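Local atomic coordinates of HD domain protein (PDB entry 4LRL), a protein that probably hydrolyses deoxynucleoside triphosphates such as dGTP as a metal-binding HD-domain phosphohydrolase under allosteric control by bound nucleotides. Residues D280-R285 / T327-W332; K287-N292 / V335-L340; E373-V378 / R465-Y470. All coordinates share one frame; numbering follows the deposited sequence.

In the fold
Contacts 1 and 2 share helix 270-291 and lie side by side, their centres about 9 Å apart. Helix 322-332 packs on it in contact 1, and the start of the next helix, 338-348, packs on it in contact 2. A salt bridge from Arg285 to Asp337 ties the two together. Contact 3 is separate, about 27 Å from contact 1 between centres, and joins helices 361-377 and 461-468. Contact 1 is wholly buried, apolar and aromatic. Contacts 2 and 3 are mostly buried too, but each brings one leucine against a partly exposed acidic side chain; contact 3 adds a phenylalanine.

Contact 1 of 3, residues D280-R285 / T327-W332; sequences DHLLHR and TYFTQW
The contact is a helix-helix packing in the HD-associated region, where Leu282 and Leu283 of helix 270-291 meet Phe329 and Trp332 of helix 322-332. The axes of the two short segments cross at 70° and stay 12.3 Å apart at closest approach. Large side chains bridge that distance.

Leu282 reaches both aromatic residues. Its CD2 methyl sits over the centre of the Phe329 ring, 3.6 Å from the centroid and only 5° off the ring normal. This is a CH-pi contact, and CD2 is nearly equidistant from all six ring carbons. The other methyl, CD1, meets Trp332 at the ring edge, with CD1 3.9 Å from Trp332 CE3. The Leu282 CG lies anti to the backbone N (chi1 171°), and the two branches then part, one for each ring.

Leu283 approaches Phe329 from another side. Its CD2 lies near the plane of the ring, 3.8 Å from Phe329 CZ. The phenyl ring therefore has one leucine methyl on a face and another at its edge.

The polar group of Trp332 is served elsewhere, by a hydrogen bond from NE1 to Leu299 O. On the other helix, Leu283 also packs on Thr144 of helix 142-149. Leu340 of helix 338-348 touches both Leu282 and Trp332.

The chemistry across the two segments is apolar. All four touching residues are buried, so the contact rests on shape fit and exclusion of water. The NE1 bond to Leu299 O satisfies the buried indole N-H and probably limits rotation of the indole beside Leu282.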
loop_
_atom_site.group_PDB
_atom_site.type_symbol
_atom_site.label_atom_id
_atom_site.label_comp_id
_atom_site.label_asym_id
_atom_site.label_seq_id
_atom_site.Cartn_x
_atom_site.Cartn_y
_atom_site.Cartn_z
ATOM N N ASP C 280 6.347 -33.915 11.126
ATOM C CA ASP C 280 6.541 -34.459 12.468
ATOM C C ASP C 280 6.676 -35.973 12.393
ATOM O O ASP C 280 7.626 -36.553 12.919
ATOM C CB ASP C 280 5.383 -34.041 13.393
ATOM C CG ASP C 280 5.518 -34.594 14.813
ATOM O OD1 ASP C 280 5.850 -33.820 15.726
ATOM O OD2 ASP C 280 5.288 -35.802 15.034
ATOM N N HIS C 281 5.730 -36.600 11.707
ATOM C CA HIS C 281 5.663 -38.049 11.641
ATOM C C HIS C 281 6.771 -38.632 10.774
ATOM O O HIS C 281 7.282 -39.725 11.050
ATOM C CB HIS C 281 4.292 -38.468 11.137
ATOM C CG HIS C 281 3.189 -38.201 12.112
ATOM N ND1 HIS C 281 1.859 -38.363 11.790
ATOM C CD2 HIS C 281 3.220 -37.790 13.405
ATOM C CE1 HIS C 281 1.119 -38.082 12.850
ATOM N NE2 HIS C 281 1.919 -37.729 13.842
ATOM N N LEU C 282 7.137 -37.889 9.731
ATOM C CA LEU C 282 8.269 -38.220 8.873
ATOM C C LEU C 282 9.573 -38.306 9.658
ATOM O O LEU C 282 10.321 -39.266 9.521
ATOM C CB LEU C 282 8.395 -37.177 7.761
ATOM C CG LEU C 282 9.627 -37.169 6.854
ATOM C CD1 LEU C 282 9.732 -38.470 6.096
ATOM C CD2 LEU C 282 9.563 -35.957 5.899
ATOM N N LEU C 283 9.840 -37.305 10.485
ATOM C CA LEU C 283 11.047 -37.309 11.293
ATOM C C LEU C 283 10.963 -38.402 12.348
ATOM O O LEU C 283 11.966 -39.044 12.674
ATOM C CB LEU C 283 11.277 -35.940 11.947
ATOM C CG LEU C 283 11.567 -34.761 11.006
ATOM C CD1 LEU C 283 11.506 -33.469 11.777
ATOM C CD2 LEU C 283 12.922 -34.896 10.307
ATOM N N HIS C 284 9.761 -38.611 12.876
ATOM C CA HIS C 284 9.567 -39.631 13.889
ATOM C C HIS C 284 9.854 -41.026 13.327
ATOM O O HIS C 284 10.517 -41.835 13.979
ATOM C CB HIS C 284 8.161 -39.562 14.479
ATOM C CG HIS C 284 7.974 -40.447 15.671
ATOM N ND1 HIS C 284 6.857 -41.237 15.848
ATOM C CD2 HIS C 284 8.784 -40.696 16.730
ATOM C CE1 HIS C 284 6.975 -41.916 16.975
ATOM N NE2 HIS C 284 8.136 -41.607 17.528
ATOM N N ARG C 285 9.365 -41.280 12.112
ATOM C CA ARG C 285 9.560 -42.557 11.433
ATOM C C ARG C 285 11.028 -42.821 11.170
ATOM O O ARG C 285 11.496 -43.935 11.355
ATOM C CB ARG C 285 8.778 -42.604 10.111
ATOM C CG ARG C 285 8.761 -43.972 9.418
ATOM C CD ARG C 285 8.165 -45.081 10.303
ATOM N NE ARG C 285 8.087 -46.354 9.587
ATOM C CZ ARG C 285 7.739 -47.518 10.142
ATOM N NH1 ARG C 285 7.431 -47.585 11.435
ATOM N NH2 ARG C 285 7.703 -48.621 9.407
ATOM N N THR C 327 17.070 -32.321 1.643
ATOM C CA THR C 327 18.008 -33.184 0.932
ATOM C C THR C 327 17.860 -34.652 1.365
ATOM O O THR C 327 17.778 -35.555 0.529
ATOM C CB THR C 327 19.456 -32.694 1.099
ATOM O OG1 THR C 327 19.570 -31.364 0.572
ATOM C CG2 THR C 327 20.443 -33.622 0.364
ATOM N N TYR C 328 17.792 -34.877 2.672
ATOM C CA TYR C 328 17.608 -36.224 3.183
ATOM C C TYR C 328 16.233 -36.783 2.814
ATOM O O TYR C 328 16.132 -37.960 2.443
ATOM C CB TYR C 328 17.870 -36.299 4.695
ATOM C CG TYR C 328 19.299 -35.992 5.117
ATOM C CD1 TYR C 328 19.581 -35.567 6.419
ATOM C CD2 TYR C 328 20.365 -36.116 4.222
ATOM C CE1 TYR C 328 20.890 -35.283 6.821
ATOM C CE2 TYR C 328 21.679 -35.827 4.615
ATOM C CZ TYR C 328 21.928 -35.413 5.916
ATOM O OH TYR C 328 23.215 -35.133 6.320
ATOM N N PHE C 329 15.194 -35.944 2.867
ATOM C CA PHE C 329 13.837 -36.378 2.472
ATOM C C PHE C 329 13.768 -36.885 1.018
ATOM O O PHE C 329 13.078 -37.862 0.730
ATOM C CB PHE C 329 12.797 -35.268 2.667
ATOM C CG PHE C 329 12.708 -34.738 4.075
ATOM C CD1 PHE C 329 12.158 -33.485 4.310
ATOM C CD2 PHE C 329 13.185 -35.475 5.161
ATOM C CE1 PHE C 329 12.071 -32.980 5.601
ATOM C CE2 PHE C 329 13.106 -34.976 6.442
ATOM C CZ PHE C 329 12.543 -33.722 6.667
ATOM N N THR C 330 14.484 -36.219 0.117
ATOM C CA THR C 330 14.594 -36.666 -1.269
ATOM C C THR C 330 15.195 -38.076 -1.388
ATOM O O THR C 330 14.651 -38.910 -2.107
ATOM C CB THR C 330 15.358 -35.639 -2.133
ATOM O OG1 THR C 330 14.642 -34.398 -2.114
ATOM C CG2 THR C 330 15.510 -36.118 -3.581
ATOM N N GLN C 331 16.289 -38.348 -0.672
ATOM C CA GLN C 331 16.852 -39.706 -0.653
ATOM C C GLN C 331 15.838 -40.675 -0.061
ATOM O O GLN C 331 15.655 -41.770 -0.581
ATOM C CB GLN C 331 18.130 -39.802 0.180
ATOM C CG GLN C 331 19.266 -38.835 -0.146
ATOM C CD GLN C 331 20.160 -38.622 1.077
ATOM O OE1 GLN C 331 19.934 -39.227 2.135
ATOM N NE2 GLN C 331 21.167 -37.759 0.945
ATOM N N TRP C 332 15.174 -40.261 1.020
ATOM C CA TRP C 332 14.237 -41.138 1.748
ATOM C C TRP C 332 13.047 -41.606 0.919
ATOM O O TRP C 332 12.459 -42.648 1.209
ATOM C CB TRP C 332 13.738 -40.498 3.051
ATOM C CG TRP C 332 14.813 -40.249 4.073
ATOM C CD1 TRP C 332 16.114 -40.658 4.018
ATOM C CD2 TRP C 332 14.665 -39.564 5.323
ATOM N NE1 TRP C 332 16.788 -40.253 5.140
ATOM C CE2 TRP C 332 15.923 -39.583 5.962
ATOM C CE3 TRP C 332 13.587 -38.943 5.971
ATOM C CZ2 TRP C 332 16.141 -38.995 7.215
ATOM C CZ3 TRP C 332 13.804 -38.356 7.220
ATOM C CH2 TRP C 332 15.070 -38.385 7.824
#

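Contact 2 of 3, residues K287-N292 / V335-L340; sequences KELFEN and VPDSIL
Leu289, near the C-terminal end of helix 270-291, packs against Asp337 and Leu340 at the start of helix 338-348. The apolar part is small. Leu289 CD1 lies 3.9 Å from Leu340 CB and equally close to Leu340 CD2. The same methyl rests on the aliphatic carbon of the aspartate, 3.8 Å from Asp337 CB.

Both leucine methyls also border the carboxylate. CD1 approaches Asp337 OD2 at 3.7 Å, and CD2 lies beside CG and OD1. These are van der Waals contacts.

The polar bonds of Asp337 run elsewhere. It is the N-cap of helix 338-348, and OD2 accepts from Leu340 N at 2.9 Å with an N-H...O angle of 156°. The donor lies 33° out of the carboxylate plane, on the anti side. OD1 takes a salt bridge from Arg285 NH2. The two bonds fix the rotation of the carboxylate beside Leu289. The partial positive charge of the helix N-terminus and the arginine would both be expected to favour its ionised form.

Pro336, just before the cap, centres an inverse gamma turn. Leu289 is also covered by Phe295 of the following loop. Leu340 continues onto Arg285 and Ala286, so the first turn of helix 338-348 packs against the C-terminal part of helix 270-291.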
loop_
_atom_site.group_PDB
_atom_site.type_symbol
_atom_site.label_atom_id
_atom_site.label_comp_id
_atom_site.label_asym_id
_atom_site.label_seq_id
_atom_site.Cartn_x
_atom_site.Cartn_y
_atom_site.Cartn_z
ATOM N N LYS C 287 13.571 -41.672 12.903
ATOM C CA LYS C 287 14.159 -41.988 14.199
ATOM C C LYS C 287 13.883 -43.449 14.568
ATOM O O LYS C 287 14.783 -44.167 15.021
ATOM C CB LYS C 287 13.619 -41.029 15.272
ATOM C CG LYS C 287 14.170 -41.229 16.691
ATOM C CD LYS C 287 13.870 -40.007 17.579
ATOM C CE LYS C 287 13.730 -40.365 19.065
ATOM N NZ LYS C 287 15.007 -40.706 19.730
ATOM N N GLU C 288 12.642 -43.884 14.353
ATOM C CA GLU C 288 12.235 -45.248 14.708
ATOM C C GLU C 288 12.954 -46.283 13.877
ATOM O O GLU C 288 13.357 -47.324 14.394
ATOM C CB GLU C 288 10.733 -45.433 14.531
ATOM C CG GLU C 288 9.918 -44.819 15.643
ATOM C CD GLU C 288 8.442 -44.798 15.317
ATOM O OE1 GLU C 288 8.097 -44.565 14.133
ATOM O OE2 GLU C 288 7.632 -45.013 16.248
ATOM N N LEU C 289 13.096 -45.989 12.585
ATOM C CA LEU C 289 13.757 -46.894 11.652
ATOM C C LEU C 289 15.240 -47.038 11.991
ATOM O O LEU C 289 15.791 -48.133 11.925
ATOM C CB LEU C 289 13.549 -46.434 10.207
ATOM C CG LEU C 289 12.175 -46.693 9.572
ATOM C CD1 LEU C 289 12.101 -46.017 8.206
ATOM C CD2 LEU C 289 11.861 -48.177 9.455
ATOM N N PHE C 290 15.857 -45.930 12.391
ATOM C CA PHE C 290 17.241 -45.917 12.841
ATOM C C PHE C 290 17.439 -46.713 14.137
ATOM O O PHE C 290 18.512 -47.275 14.362
ATOM C CB PHE C 290 17.709 -44.470 13.029
ATOM C CG PHE C 290 19.172 -44.340 13.339
ATOM C CD1 PHE C 290 20.123 -44.414 12.321
ATOM C CD2 PHE C 290 19.602 -44.144 14.649
ATOM C CE1 PHE C 290 21.481 -44.293 12.608
ATOM C CE2 PHE C 290 20.955 -44.023 14.945
ATOM C CZ PHE C 290 21.897 -44.098 13.922
ATOM N N GLU C 291 16.405 -46.749 14.981
ATOM C CA GLU C 291 16.467 -47.437 16.276
ATOM C C GLU C 291 16.140 -48.926 16.172
ATOM O O GLU C 291 16.474 -49.694 17.070
ATOM C CB GLU C 291 15.540 -46.773 17.303
ATOM C CG GLU C 291 16.066 -45.474 17.890
ATOM C CD GLU C 291 14.971 -44.614 18.528
ATOM O OE1 GLU C 291 13.763 -44.893 18.334
ATOM O OE2 GLU C 291 15.325 -43.643 19.225
ATOM N N ASN C 292 15.488 -49.321 15.081
ATOM C CA ASN C 292 15.159 -50.721 14.828
ATOM C C ASN C 292 16.410 -51.521 14.467
ATOM O O ASN C 292 17.057 -51.217 13.462
ATOM C CB ASN C 292 14.124 -50.828 13.705
ATOM C CG ASN C 292 13.484 -52.211 13.606
ATOM O OD1 ASN C 292 14.141 -53.246 13.757
ATOM N ND2 ASN C 292 12.187 -52.228 13.327
ATOM N N VAL C 335 13.898 -45.112 0.052
ATOM C CA VAL C 335 14.141 -46.063 1.142
ATOM C C VAL C 335 13.028 -47.128 1.194
ATOM O O VAL C 335 11.857 -46.792 1.036
ATOM C CB VAL C 335 14.276 -45.300 2.499
ATOM C CG1 VAL C 335 14.045 -46.218 3.713
ATOM C CG2 VAL C 335 15.642 -44.626 2.588
ATOM N N PRO C 336 13.386 -48.412 1.405
ATOM C CA PRO C 336 12.359 -49.455 1.382
ATOM C C PRO C 336 11.582 -49.586 2.698
ATOM O O PRO C 336 11.604 -50.634 3.358
ATOM C CB PRO C 336 13.152 -50.729 1.056
ATOM C CG PRO C 336 14.496 -50.475 1.604
ATOM C CD PRO C 336 14.736 -48.984 1.548
ATOM N N ASP C 337 10.924 -48.499 3.070
ATOM C CA ASP C 337 9.869 -48.522 4.052
ATOM C C ASP C 337 8.735 -47.734 3.433
ATOM O O ASP C 337 8.934 -46.612 2.966
ATOM C CB ASP C 337 10.314 -47.879 5.362
ATOM C CG ASP C 337 9.181 -47.788 6.376
ATOM O OD1 ASP C 337 8.696 -48.853 6.829
ATOM O OD2 ASP C 337 8.771 -46.652 6.711
ATOM N N SER C 338 7.550 -48.327 3.422
ATOM C CA SER C 338 6.380 -47.734 2.788
ATOM C C SER C 338 6.010 -46.383 3.414
ATOM O O SER C 338 5.833 -45.384 2.713
ATOM C CB SER C 338 5.210 -48.729 2.847
ATOM O OG SER C 338 3.971 -48.107 2.541
ATOM N N ILE C 339 5.921 -46.362 4.738
ATOM C CA ILE C 339 5.511 -45.186 5.485
ATOM C C ILE C 339 6.483 -44.016 5.313
ATOM O O ILE C 339 6.057 -42.884 5.041
ATOM C CB ILE C 339 5.291 -45.538 6.982
ATOM C CG1 ILE C 339 4.055 -46.438 7.130
ATOM C CG2 ILE C 339 5.171 -44.278 7.852
ATOM C CD1 ILE C 339 3.938 -47.133 8.485
ATOM N N LEU C 340 7.781 -44.283 5.457
ATOM C CA LEU C 340 8.786 -43.224 5.344
ATOM C C LEU C 340 8.825 -42.644 3.927
ATOM O O LEU C 340 8.756 -41.422 3.750
ATOM C CB LEU C 340 10.184 -43.710 5.769
ATOM C CG LEU C 340 11.230 -42.593 5.856
ATOM C CD1 LEU C 340 11.156 -41.863 7.203
ATOM C CD2 LEU C 340 12.637 -43.103 5.599
#

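Contact 3 of 3, residues E373-V378 / R465-Y470; sequences ELIEKV and REFSSY
Leu374 and Ile375 of helix 361-377 pack against Glu466 and Phe467, close to the C-terminal end of helix 461-468. The CA atoms of Leu374 and Phe467 are 6.9 Å apart, a close approach of the two backbones.

Leu374 works through one methyl. Its CD1 lies 3.8 Å from Glu466 CG and 3.9 Å from the backbone N of Phe467. The leucine and glutamate side chains cross at about a right angle, and the methyl meets the aliphatic part of the glutamate. Ile375 touches the phenyl ring instead. Its CD1 is 3.5 Å from Phe467 CE1, and CG1 packs on the same ring carbon. The ring is carried to Ile375 by a Phe467 CG that lies anti to the backbone N (chi1 -179°).

A second shell positions the glutamate and the ring. The Glu466 chain bends at chi2 (71°), and OE2 accepts a hydrogen bond from Tyr370 OH, on the same helix as Leu374. The glutamate thus gives its carbon chain to Leu374 and its carboxylate to a second residue of helix 361-377. Phe467 meets the ring of Phe444 edge-to-face and also packs on Leu371.

Farther out, the side chain of Phe467 is about 8 Å from that of Lys354, a residue that binds dGTP, while a bound dGTP lies about 13 Å away. Ile375 also rests on Phe442 and Phe444 of strand 441-444. Leu374 touches Thr463, one turn earlier on helix 461-468. The contact thus joins helices 361-377 and 461-468 beside strand 441-444, which both Ile375 and Phe467 touch, just before the chain enters the short strands 471-472 and 475-476.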
loop_
_atom_site.group_PDB
_atom_site.type_symbol
_atom_site.label_atom_id
_atom_site.label_comp_id
_atom_site.label_asym_id
_atom_site.label_seq_id
_atom_site.Cartn_x
_atom_site.Cartn_y
_atom_site.Cartn_z
ATOM N N GLU C 373 -9.553 -46.583 13.372
ATOM C CA GLU C 373 -9.744 -47.946 12.892
ATOM C C GLU C 373 -10.063 -47.956 11.396
ATOM O O GLU C 373 -9.429 -48.674 10.634
ATOM C CB GLU C 373 -10.845 -48.676 13.661
ATOM C CG GLU C 373 -11.010 -50.116 13.186
ATOM C CD GLU C 373 -12.195 -50.850 13.791
ATOM O OE1 GLU C 373 -13.013 -50.241 14.510
ATOM O OE2 GLU C 373 -12.299 -52.071 13.540
ATOM N N LEU C 374 -11.029 -47.141 10.981
ATOM C CA LEU C 374 -11.438 -47.096 9.583
ATOM C C LEU C 374 -10.287 -46.717 8.664
ATOM O O LEU C 374 -10.116 -47.311 7.600
ATOM C CB LEU C 374 -12.600 -46.119 9.383
ATOM C CG LEU C 374 -13.906 -46.392 10.135
ATOM C CD1 LEU C 374 -14.895 -45.269 9.848
ATOM C CD2 LEU C 374 -14.494 -47.779 9.773
ATOM N N ILE C 375 -9.509 -45.724 9.085
ATOM C CA ILE C 375 -8.375 -45.211 8.320
ATOM C C ILE C 375 -7.338 -46.321 8.158
ATOM O O ILE C 375 -6.773 -46.492 7.077
ATOM C CB ILE C 375 -7.794 -43.936 9.013
ATOM C CG1 ILE C 375 -8.705 -42.730 8.741
ATOM C CG2 ILE C 375 -6.343 -43.660 8.609
ATOM C CD1 ILE C 375 -8.595 -41.602 9.776
ATOM N N GLU C 376 -7.128 -47.079 9.233
ATOM C CA GLU C 376 -6.268 -48.255 9.251
ATOM C C GLU C 376 -6.755 -49.359 8.313
ATOM O O GLU C 376 -5.945 -50.038 7.675
ATOM C CB GLU C 376 -6.208 -48.818 10.677
ATOM C CG GLU C 376 -5.338 -50.057 10.852
ATOM C CD GLU C 376 -5.099 -50.370 12.316
ATOM O OE1 GLU C 376 -4.071 -49.899 12.843
ATOM O OE2 GLU C 376 -5.941 -51.053 12.948
ATOM N N LYS C 377 -8.076 -49.545 8.271
ATOM C CA LYS C 377 -8.718 -50.588 7.481
ATOM C C LYS C 377 -8.398 -50.412 5.992
ATOM O O LYS C 377 -8.147 -51.385 5.296
ATOM C CB LYS C 377 -10.229 -50.555 7.726
ATOM C CG LYS C 377 -10.974 -51.843 7.443
ATOM C CD LYS C 377 -12.275 -51.917 8.254
ATOM C CE LYS C 377 -12.956 -53.271 8.055
ATOM N NZ LYS C 377 -13.553 -53.856 9.312
ATOM N N VAL C 378 -8.375 -49.166 5.522
ATOM C CA VAL C 378 -8.044 -48.886 4.113
ATOM C C VAL C 378 -6.534 -48.839 3.832
ATOM O O VAL C 378 -6.129 -48.642 2.690
ATOM C CB VAL C 378 -8.774 -47.627 3.540
ATOM C CG1 VAL C 378 -10.277 -47.726 3.775
ATOM C CG2 VAL C 378 -8.208 -46.319 4.117
ATOM N N ARG C 465 -17.381 -44.094 2.712
ATOM C CA ARG C 465 -18.681 -43.495 2.986
ATOM C C ARG C 465 -18.963 -43.444 4.491
ATOM O O ARG C 465 -19.454 -42.433 4.993
ATOM C CB ARG C 465 -19.800 -44.204 2.215
ATOM C CG ARG C 465 -19.777 -43.921 0.710
ATOM C CD ARG C 465 -21.003 -44.481 0.000
ATOM N NE ARG C 465 -21.123 -45.930 0.151
ATOM C CZ ARG C 465 -20.627 -46.816 -0.708
ATOM N NH1 ARG C 465 -19.971 -46.407 -1.786
ATOM N NH2 ARG C 465 -20.786 -48.116 -0.487
ATOM N N GLU C 466 -18.625 -44.510 5.207
ATOM C CA GLU C 466 -18.798 -44.552 6.655
ATOM C C GLU C 466 -17.983 -43.435 7.306
ATOM O O GLU C 466 -18.520 -42.631 8.066
ATOM C CB GLU C 466 -18.413 -45.928 7.212
ATOM C CG GLU C 466 -18.422 -46.035 8.743
ATOM C CD GLU C 466 -19.813 -46.006 9.364
ATOM O OE1 GLU C 466 -20.805 -45.731 8.654
ATOM O OE2 GLU C 466 -19.913 -46.257 10.579
ATOM N N PHE C 467 -16.698 -43.372 6.968
ATOM C CA PHE C 467 -15.831 -42.299 7.432
ATOM C C PHE C 467 -16.392 -40.899 7.138
ATOM O O PHE C 467 -16.440 -40.047 8.039
ATOM C CB PHE C 467 -14.424 -42.436 6.842
ATOM C CG PHE C 467 -13.480 -41.371 7.311
ATOM C CD1 PHE C 467 -12.638 -41.601 8.396
ATOM C CD2 PHE C 467 -13.457 -40.120 6.689
ATOM C CE1 PHE C 467 -11.774 -40.603 8.845
ATOM C CE2 PHE C 467 -12.593 -39.120 7.126
ATOM C CZ PHE C 467 -11.749 -39.358 8.204
ATOM N N SER C 468 -16.818 -40.678 5.891
ATOM C CA SER C 468 -17.328 -39.377 5.434
ATOM C C SER C 468 -18.509 -38.873 6.248
ATOM O O SER C 468 -18.643 -37.670 6.462
ATOM C CB SER C 468 -17.737 -39.438 3.956
ATOM O OG SER C 468 -16.644 -39.804 3.133
ATOM N N SER C 469 -19.363 -39.796 6.695
ATOM C CA SER C 469 -20.567 -39.445 7.457
ATOM C C SER C 469 -20.252 -38.823 8.829
ATOM O O SER C 469 -21.145 -38.263 9.475
ATOM C CB SER C 469 -21.481 -40.663 7.611
ATOM O OG SER C 469 -20.835 -41.694 8.341
ATOM N N TYR C 470 -18.988 -38.904 9.247
ATOM C CA TYR C 470 -18.526 -38.298 10.499
ATOM C C TYR C 470 -17.914 -36.895 10.330
ATOM O O TYR C 470 -17.602 -36.233 11.329
ATOM C CB TYR C 470 -17.523 -39.217 11.200
ATOM C CG TYR C 470 -18.174 -40.410 11.866
ATOM C CD1 TYR C 470 -18.306 -41.628 11.192
ATOM C CD2 TYR C 470 -18.681 -40.313 13.161
ATOM C CE1 TYR C 470 -18.918 -42.720 11.800
ATOM C CE2 TYR C 470 -19.291 -41.396 13.780
ATOM C CZ TYR C 470 -19.404 -42.597 13.095
ATOM O OH TYR C 470 -20.011 -43.666 13.708
#